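Local atomic coordinates of chalcone-flavanone isomerase family protein (PDB entry 4DOO), a protein that binds fatty acids, with a preference for saturated ones, in a chalcone-isomerase-like fold, and may take part in alpha-linolenic acid metabolism in the chloroplast. Residues G28-S33 and I40-F45; E109-R114 and L178-G183. One frame throughout, in Å; residues are numbered along the deposited sequence.

In the fold
Contact 1 comes first along the chain and is closed before contact 2 begins. It lies within the beta hairpin of strands 22-33 and 39-50, the third and fourth strands of an antiparallel sheet. Contact 2 joins helix 100-118 to the C-terminal part of helix 171-182, two of the helices that accompany this sheet in the chalcone-isomerase fold. The centres of the two contacts lie about 14 Å apart, and the two meet through Tyr181, whose hydroxyl probably hydrogen-bonds that of Tyr43 and whose ring packs on Phe45. One laurate carboxylate is shared: Arg30 and Tyr43 of the hairpin and Ser110 of helix 100-118 all bind it, so sheet and helix hold the fatty-acid head group together.

Contact 1 of 2, residues G28-S33 and I40-F45; sequences GLRKKS and IDVYAF. With K (potassium ion), chain E; DAO (lauric acid), chain C; DAO (lauric acid), chain D.
Arg30 lies across Tyr43 in the antiparallel hairpin 28-33/40-45, where a classic beta bulge sets both Val42 and Tyr43 opposite the arginine. The packing is tight on the face that carries Arg30 and Tyr43. Arg30 CB sits over the centre of the Tyr43 ring, a CH-pi contact with CB 3.5 Å from the ring centroid. With CG anti to the backbone N (chi1 -168°), CG also lies against the ring at CZ, and the bend at chi2 brings CD near CE1. Beyond it the guanidinium meets one laurate carboxylate in a two-pronged grip: Arg30 NE bonds laurate O2 at 2.7 Å and Arg30 NH2 bonds laurate O1 at 2.8 Å, both almost straight. Tyr43 OH donates to the same O2, and Ser110 completes the binding of the head group. The third nitrogen, Arg30 NH1, bonds Lys31 O at 2.9 Å from above the carbonyl plane, which would help to fix the rotation of the guanidinium. A second laurate runs past Lys32 CG, Val42 CG1 and the edge of the Tyr43 ring. Further along, the Phe45 ring lies over Gly28, whose CA is 4.1 Å from the ring centroid.

The other face is looser toward its solvent end. Leu29 CD2 still touches Ala44 CB, but Lys31, an exposed residue, merely runs alongside Asp41, and the carboxylate finds its salt bridge with Lys9. Past the last bridge, Ser33 OG joins backbone oxygens of Leu34, Gly36 and Lys38 and the side chain of Asn39 around potassium. At the bulge, Arg30 O accepts Val42 N at 2.9 Å and, weakly, Tyr43 N at 3.4 Å.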
# COMPACT_ATOMS: atom_id res chain seq x y z
N GLY A 28 -7.66 -5.08 -2.81
CA GLY A 28 -8.15 -4.42 -4.00
C GLY A 28 -7.40 -4.76 -5.27
O GLY A 28 -6.52 -5.63 -5.28
N LEU A 29 -7.75 -4.07 -6.35
CA LEU A 29 -7.13 -4.28 -7.65
C LEU A 29 -6.62 -2.96 -8.21
O LEU A 29 -7.29 -1.93 -8.11
CB LEU A 29 -8.13 -4.88 -8.64
CG LEU A 29 -8.72 -6.27 -8.38
CD1 LEU A 29 -9.65 -6.64 -9.53
CD2 LEU A 29 -7.60 -7.30 -8.25
N ARG A 30 -5.43 -3.00 -8.79
CA ARG A 30 -4.82 -1.83 -9.41
C ARG A 30 -5.03 -2.07 -10.89
O ARG A 30 -4.50 -3.03 -11.46
CB ARG A 30 -3.33 -1.76 -9.09
CG ARG A 30 -2.62 -0.45 -9.43
CD ARG A 30 -2.22 -0.33 -10.90
NE ARG A 30 -1.21 0.72 -11.07
CZ ARG A 30 -1.23 1.64 -12.03
NH1 ARG A 30 -2.21 1.65 -12.92
NH2 ARG A 30 -0.27 2.55 -12.09
N LYS A 31 -5.84 -1.22 -11.52
CA LYS A 31 -6.13 -1.36 -12.94
C LYS A 31 -5.45 -0.31 -13.79
O LYS A 31 -4.90 0.67 -13.28
CB LYS A 31 -7.65 -1.28 -13.16
CG LYS A 31 -8.45 -2.34 -12.43
CD LYS A 31 -9.94 -2.05 -12.49
CE LYS A 31 -10.73 -3.06 -11.68
NZ LYS A 31 -12.20 -2.80 -11.72
N LYS A 32 -5.50 -0.53 -15.10
CA LYS A 32 -4.96 0.40 -16.07
C LYS A 32 -6.09 0.66 -17.06
O LYS A 32 -6.58 -0.26 -17.71
CB LYS A 32 -3.77 -0.23 -16.80
CG LYS A 32 -3.29 0.56 -18.02
CD LYS A 32 -2.82 1.96 -17.65
CE LYS A 32 -2.28 2.68 -18.88
NZ LYS A 32 -1.82 4.06 -18.56
N SER A 33 -6.52 1.91 -17.14
CA SER A 33 -7.60 2.26 -18.05
C SER A 33 -7.05 2.46 -19.45
O SER A 33 -6.17 3.29 -19.68
CB SER A 33 -8.30 3.55 -17.60
OG SER A 33 -9.43 3.82 -18.41
N ILE A 40 -7.54 -3.12 -17.99
CA ILE A 40 -6.70 -4.25 -17.64
C ILE A 40 -6.46 -4.30 -16.14
O ILE A 40 -6.23 -3.27 -15.52
CB ILE A 40 -5.33 -4.15 -18.34
CG1 ILE A 40 -5.49 -4.28 -19.85
CG2 ILE A 40 -4.39 -5.22 -17.80
CD1 ILE A 40 -6.09 -5.59 -20.30
N ASP A 41 -6.55 -5.50 -15.56
CA ASP A 41 -6.28 -5.68 -14.14
C ASP A 41 -4.78 -5.93 -14.09
O ASP A 41 -4.32 -6.95 -14.60
CB ASP A 41 -7.01 -6.90 -13.57
CG ASP A 41 -8.52 -6.81 -13.74
OD1 ASP A 41 -9.09 -5.74 -13.45
OD2 ASP A 41 -9.13 -7.82 -14.15
N VAL A 42 -4.03 -5.02 -13.50
CA VAL A 42 -2.57 -5.16 -13.45
C VAL A 42 -2.11 -6.05 -12.31
O VAL A 42 -1.33 -6.98 -12.53
CB VAL A 42 -1.89 -3.79 -13.34
CG1 VAL A 42 -0.37 -3.95 -13.44
CG2 VAL A 42 -2.39 -2.88 -14.46
N TYR A 43 -2.57 -5.77 -11.10
CA TYR A 43 -2.21 -6.58 -9.95
C TYR A 43 -3.23 -6.44 -8.82
O TYR A 43 -3.99 -5.47 -8.78
CB TYR A 43 -0.81 -6.22 -9.42
CG TYR A 43 -0.61 -4.80 -8.91
CD1 TYR A 43 -0.00 -3.83 -9.71
CD2 TYR A 43 -0.98 -4.45 -7.61
CE1 TYR A 43 0.23 -2.54 -9.22
CE2 TYR A 43 -0.75 -3.17 -7.11
CZ TYR A 43 -0.14 -2.22 -7.92
OH TYR A 43 0.13 -0.96 -7.42
N ALA A 44 -3.27 -7.44 -7.95
CA ALA A 44 -4.16 -7.41 -6.80
C ALA A 44 -3.26 -7.01 -5.64
O ALA A 44 -2.07 -7.31 -5.64
CB ALA A 44 -4.74 -8.79 -6.54
N PHE A 45 -3.82 -6.32 -4.65
CA PHE A 45 -3.01 -5.92 -3.51
C PHE A 45 -3.77 -6.08 -2.20
O PHE A 45 -5.00 -6.09 -2.18
CB PHE A 45 -2.50 -4.47 -3.68
CG PHE A 45 -3.58 -3.43 -3.74
CD1 PHE A 45 -4.11 -2.89 -2.57
CD2 PHE A 45 -4.07 -2.98 -4.97
CE1 PHE A 45 -5.11 -1.91 -2.61
CE2 PHE A 45 -5.07 -2.00 -5.03
CZ PHE A 45 -5.59 -1.47 -3.85
K K E . -11.07 2.47 -20.20
O1 DAO C . 1.82 2.47 -10.19
O2 DAO C . 0.83 0.73 -9.26
C1 DAO C . 1.66 1.67 -9.24
C2 DAO C . 2.52 1.84 -8.01
C3 DAO C . 3.50 0.68 -7.91
C4 DAO C . 4.52 0.91 -6.78
C5 DAO C . 5.31 -0.36 -6.48
C6 DAO C . 6.45 -0.56 -7.46
C7 DAO C . 6.82 -2.03 -7.60
C8 DAO C . 7.60 -2.26 -8.88
C9 DAO C . 7.84 -3.74 -9.13
C10 DAO C . 8.70 -3.94 -10.38
C11 DAO C . 9.52 -5.21 -10.27
C12 DAO C . 10.20 -5.53 -11.58
O1 DAO D . -1.35 -1.92 -22.66
O2 DAO D . -0.06 -3.57 -21.99
C1 DAO D . -0.78 -2.58 -21.75
C2 DAO D . -0.98 -2.15 -20.32
C3 DAO D . 0.20 -1.30 -19.86
C4 DAO D . 0.66 -1.71 -18.46
C5 DAO D . 0.32 -0.63 -17.43
C6 DAO D . 1.52 -0.35 -16.53
C7 DAO D . 1.15 -0.53 -15.06
C8 DAO D . 2.36 -1.00 -14.26
C9 DAO D . 2.21 -0.68 -12.78
C10 DAO D . 2.44 -1.93 -11.93
C11 DAO D . 3.69 -1.80 -11.07
C12 DAO D . 4.03 -3.12 -10.41
O HOH W 1 -13.91 1.90 -19.01

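Contact 2 of 2, residues E109-R114 and L178-G183; sequences ESVGNR and LDLYIG. With DAO (lauric acid), chain C.
Arg114 reaches from helix 100-118 to Asp179 and Leu180 in the last turns of helix 171-182. Its NE forms a salt bridge with Asp179 OD1 at 2.8 Å, using the anti lone pair of that oxygen, while the guanidinium and carboxylate planes stand 65° apart. Leu180 CD2 lies over the centre of the guanidinium, 3.7 Å above its plane, and also packs on Arg114 CG. The other methyl, CD1, turns toward Val111 CG2 and Ser110, and lies against C2 of the laurate. On this pocket side, Ser110 OG (chi1 62°) donates to laurate O1, with OG and O1 2.8 Å apart. Tyr181 OH, hydrogen-bonded to the hydroxyl of Tyr43, lies 3.8 Å from laurate C3. These short segments of two helices from the chalcone-isomerase fold cross at 99° with axes 10.1 Å apart, so side chains span the gap. An alanine in place of Arg114 would probably leave Asp179 OD1 without its charged mate and uncover the CD2 side of Leu180. Around this first shell, a water accepts from Arg114 NH2 and donates to Asp179 OD1, and Asn113 OD1 takes a weak bond from Arg114 NH1. Farther out, Phe187 touches Leu180 and meets the Tyr181 ring edge-to-face.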
# COMPACT_ATOMS: atom_id res chain seq x y z
N GLU A 109 5.71 7.52 -12.57
CA GLU A 109 4.65 8.51 -12.73
C GLU A 109 3.74 8.56 -11.50
O GLU A 109 3.52 9.63 -10.93
CB GLU A 109 3.81 8.21 -13.97
CG GLU A 109 2.88 9.34 -14.38
CD GLU A 109 2.18 9.09 -15.70
OE1 GLU A 109 1.33 8.18 -15.77
OE2 GLU A 109 2.50 9.80 -16.69
N SER A 110 3.23 7.40 -11.08
CA SER A 110 2.33 7.35 -9.93
C SER A 110 3.02 7.81 -8.64
O SER A 110 2.51 8.67 -7.93
CB SER A 110 1.78 5.93 -9.75
OG SER A 110 2.82 5.00 -9.50
N VAL A 111 4.18 7.23 -8.35
CA VAL A 111 4.91 7.61 -7.15
C VAL A 111 5.39 9.05 -7.30
O VAL A 111 5.35 9.84 -6.35
CB VAL A 111 6.12 6.68 -6.91
CG1 VAL A 111 6.96 7.18 -5.75
CG2 VAL A 111 5.62 5.26 -6.62
N GLY A 112 5.84 9.40 -8.51
CA GLY A 112 6.30 10.75 -8.77
C GLY A 112 5.22 11.79 -8.52
O GLY A 112 5.47 12.82 -7.89
N ASN A 113 4.02 11.52 -9.02
CA ASN A 113 2.88 12.41 -8.85
C ASN A 113 2.66 12.70 -7.36
O ASN A 113 2.39 13.83 -6.96
CB ASN A 113 1.61 11.78 -9.46
CG ASN A 113 0.32 12.53 -9.12
OD1 ASN A 113 -0.19 12.47 -8.00
ND2 ASN A 113 -0.21 13.26 -10.11
N ARG A 114 2.79 11.66 -6.54
CA ARG A 114 2.59 11.81 -5.11
C ARG A 114 3.73 12.53 -4.40
O ARG A 114 3.50 13.32 -3.48
CB ARG A 114 2.33 10.44 -4.47
CG ARG A 114 0.99 9.83 -4.85
CD ARG A 114 -0.18 10.72 -4.44
NE ARG A 114 -1.48 10.08 -4.60
CZ ARG A 114 -2.08 9.86 -5.77
NH1 ARG A 114 -1.49 10.22 -6.90
NH2 ARG A 114 -3.26 9.27 -5.80
N LEU A 178 2.03 4.88 0.21
CA LEU A 178 0.81 4.49 0.91
C LEU A 178 -0.40 5.28 0.43
O LEU A 178 -1.51 4.76 0.41
CB LEU A 178 0.97 4.68 2.41
CG LEU A 178 1.80 3.65 3.18
CD1 LEU A 178 1.90 4.07 4.64
CD2 LEU A 178 1.14 2.28 3.06
N ASP A 179 -0.18 6.54 0.05
CA ASP A 179 -1.29 7.38 -0.40
C ASP A 179 -1.97 6.83 -1.65
O ASP A 179 -3.15 7.08 -1.88
CB ASP A 179 -0.81 8.82 -0.65
CG ASP A 179 -1.97 9.79 -0.80
OD1 ASP A 179 -2.28 10.21 -1.94
OD2 ASP A 179 -2.58 10.13 0.24
N LEU A 180 -1.22 6.08 -2.45
CA LEU A 180 -1.76 5.50 -3.68
C LEU A 180 -2.81 4.45 -3.38
O LEU A 180 -3.72 4.21 -4.18
CB LEU A 180 -0.65 4.83 -4.50
CG LEU A 180 0.42 5.75 -5.10
CD1 LEU A 180 1.51 4.90 -5.75
CD2 LEU A 180 -0.23 6.68 -6.11
N TYR A 181 -2.68 3.80 -2.23
CA TYR A 181 -3.59 2.73 -1.84
C TYR A 181 -4.66 3.12 -0.82
O TYR A 181 -5.80 2.65 -0.90
CB TYR A 181 -2.76 1.56 -1.29
CG TYR A 181 -1.73 1.04 -2.27
CD1 TYR A 181 -2.09 0.18 -3.31
CD2 TYR A 181 -0.40 1.44 -2.18
CE1 TYR A 181 -1.15 -0.26 -4.25
CE2 TYR A 181 0.55 1.01 -3.11
CZ TYR A 181 0.17 0.17 -4.14
OH TYR A 181 1.11 -0.25 -5.05
N ILE A 182 -4.31 3.99 0.12
CA ILE A 182 -5.25 4.39 1.17
C ILE A 182 -5.52 5.89 1.27
O ILE A 182 -6.07 6.37 2.26
CB ILE A 182 -4.75 3.86 2.55
CG1 ILE A 182 -4.58 2.34 2.47
CG2 ILE A 182 -5.74 4.18 3.66
CD1 ILE A 182 -5.85 1.60 2.11
N GLY A 183 -5.16 6.63 0.22
CA GLY A 183 -5.36 8.07 0.23
C GLY A 183 -6.67 8.55 -0.37
O GLY A 183 -7.58 7.76 -0.65
O1 DAO C . 1.82 2.47 -10.19
O2 DAO C . 0.83 0.73 -9.26
C1 DAO C . 1.66 1.67 -9.24
C2 DAO C . 2.52 1.84 -8.01
C3 DAO C . 3.50 0.68 -7.91
C4 DAO C . 4.52 0.91 -6.78
C5 DAO C . 5.31 -0.36 -6.48
C6 DAO C . 6.45 -0.56 -7.46
C7 DAO C . 6.82 -2.03 -7.60
C8 DAO C . 7.60 -2.26 -8.88
C9 DAO C . 7.84 -3.74 -9.13
C10 DAO C . 8.70 -3.94 -10.38
C11 DAO C . 9.52 -5.21 -10.27
C12 DAO C . 10.20 -5.53 -11.58
O HOH W 2 -4.80 9.67 -3.01